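Long-range contact in transcriptional regulator (PDB 3BPV), which probably binds DNA through a winged-helix domain and represses transcription as a dimeric regulator of the MarR family: residues V32-L36 against I96-I100. Sequence-based numbering, arbitrary orientation.
Sequences VACLL and IIPLI
Val-32 to Leu-36, a turn of helix 29-40, faces Ile-96 to Ile-100, whose residues 97-100 belong to helix 97-111; the backbones come nearest at Val-32 and Ile-100, with 7.7 Å between their CA atoms, and at Leu-36 and Ile-97, 7.8 Å apart by CA. Everything that meets across this gap is aliphatic. Leu-35 is central: its CD2 methyl touches the CD1 methyls of three isoleucines, 3.8 Å from that of Ile-96, 4.0 Å from that of Ile-97 and 3.8 Å from that of Ile-100. The Leu-35 side chain runs across Ile-96 at nearly a right angle and meets the other two at a slant. Ile-96 manages this although its side chain does not start out toward 32-36: with chi1 at 62°, CG1 is wedged between the backbone N and carbonyl carbon, and the extended chain beyond it delivers CD1 to Leu-35. Val-32 and Ile-100 meet tip to tip, CG1 of Val-32 touching CG2 of Ile-100 at 3.6 Å. Leu-36 and Ile-97 pass each other in opposite directions, bringing CD2 of Leu-36 to 3.9 Å from CD1 of Ile-97. Ile-100 uses both branches, CG2 against Val-32 and CD1 against Leu-35. Leu-22, in a loop, touches both Val-32 and Ile-100, while Leu-27 and Phe-72 pack on Ile-96. Cys-34, on a different face of helix 29-40, packs against helices 46-53 and 57-69, which form the helix-turn-helix of the winged-helix fold. Helix 29-40 is therefore sandwiched between this probable DNA-binding unit and the start of helix 97-111, the helix that follows the two-stranded wing and short helix 91-95.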
loop_
_atom_site.group_PDB
_atom_site.type_symbol
_atom_site.label_atom_id
_atom_site.label_comp_id
_atom_site.label_asym_id
_atom_site.label_seq_id
_atom_site.Cartn_x
_atom_site.Cartn_y
_atom_site.Cartn_z
ATOM N N VAL A 32 2.914 3.627 10.904
ATOM C CA VAL A 32 4.198 2.995 11.157
ATOM C C VAL A 32 5.180 3.336 10.038
ATOM O O VAL A 32 6.342 3.643 10.299
ATOM C CB VAL A 32 4.054 1.459 11.266
ATOM C CG1 VAL A 32 5.427 0.791 11.215
ATOM C CG2 VAL A 32 3.360 1.105 12.567
ATOM N N ALA A 33 4.722 3.291 8.795
ATOM C CA ALA A 33 5.595 3.596 7.668
ATOM C C ALA A 33 6.141 5.010 7.794
ATOM O O ALA A 33 7.340 5.229 7.613
ATOM C CB ALA A 33 4.831 3.442 6.356
ATOM N N CYS A 34 5.269 5.966 8.103
ATOM C CA CYS A 34 5.699 7.352 8.258
ATOM C C CYS A 34 6.668 7.490 9.432
ATOM O O CYS A 34 7.696 8.162 9.332
ATOM C CB CYS A 34 4.497 8.268 8.495
ATOM S SG CYS A 34 3.533 8.608 7.010
ATOM N N LEU A 35 6.342 6.854 10.548
ATOM C CA LEU A 35 7.187 6.933 11.728
ATOM C C LEU A 35 8.590 6.405 11.440
ATOM O O LEU A 35 9.582 7.048 11.787
ATOM C CB LEU A 35 6.558 6.142 12.876
ATOM C CG LEU A 35 7.232 6.295 14.239
ATOM C CD1 LEU A 35 7.157 7.738 14.692
ATOM C CD2 LEU A 35 6.533 5.400 15.250
ATOM N N LEU A 36 8.687 5.246 10.798
ATOM C CA LEU A 36 10.000 4.678 10.504
ATOM C C LEU A 36 10.775 5.539 9.523
ATOM O O LEU A 36 11.998 5.665 9.634
ATOM C CB LEU A 36 9.870 3.251 9.963
ATOM C CG LEU A 36 9.301 2.228 10.955
ATOM C CD1 LEU A 36 9.206 0.864 10.289
ATOM C CD2 LEU A 36 10.197 2.164 12.194
ATOM N N ILE A 96 9.063 3.273 20.983
ATOM C CA ILE A 96 8.143 2.221 20.552
ATOM C C ILE A 96 8.641 1.511 19.299
ATOM O O ILE A 96 8.016 0.557 18.839
ATOM C CB ILE A 96 6.716 2.757 20.262
ATOM C CG1 ILE A 96 6.752 3.778 19.122
ATOM C CG2 ILE A 96 6.113 3.348 21.524
ATOM C CD1 ILE A 96 5.375 4.203 18.635
ATOM N N ILE A 97 9.760 1.970 18.744
ATOM C CA ILE A 97 10.317 1.352 17.540
ATOM C C ILE A 97 10.653 -0.126 17.758
ATOM O O ILE A 97 10.405 -0.960 16.884
ATOM C CB ILE A 97 11.593 2.091 17.057
ATOM C CG1 ILE A 97 11.268 3.558 16.769
ATOM C CG2 ILE A 97 12.146 1.417 15.802
ATOM C CD1 ILE A 97 10.205 3.764 15.713
ATOM N N PRO A 98 11.251 -0.472 18.911
ATOM C CA PRO A 98 11.571 -1.885 19.135
ATOM C C PRO A 98 10.316 -2.748 19.088
ATOM O O PRO A 98 10.347 -3.868 18.577
ATOM C CB PRO A 98 12.222 -1.877 20.514
ATOM C CG PRO A 98 12.940 -0.566 20.513
ATOM C CD PRO A 98 11.900 0.375 19.928
ATOM N N LEU A 99 9.218 -2.221 19.626
ATOM C CA LEU A 99 7.948 -2.935 19.630
ATOM C C LEU A 99 7.494 -3.147 18.193
ATOM O O LEU A 99 7.014 -4.223 17.831
ATOM C CB LEU A 99 6.884 -2.132 20.382
ATOM C CG LEU A 99 7.050 -1.923 21.888
ATOM C CD1 LEU A 99 6.068 -0.868 22.363
ATOM C CD2 LEU A 99 6.824 -3.235 22.620
ATOM N N ILE A 100 7.641 -2.108 17.381
ATOM C CA ILE A 100 7.257 -2.171 15.979
ATOM C C ILE A 100 8.088 -3.214 15.244
ATOM O O ILE A 100 7.558 -4.033 14.497
ATOM C CB ILE A 100 7.441 -0.799 15.303
ATOM C CG1 ILE A 100 6.389 0.177 15.832
ATOM C CG2 ILE A 100 7.338 -0.936 13.791
ATOM C CD1 ILE A 100 6.544 1.594 15.307
#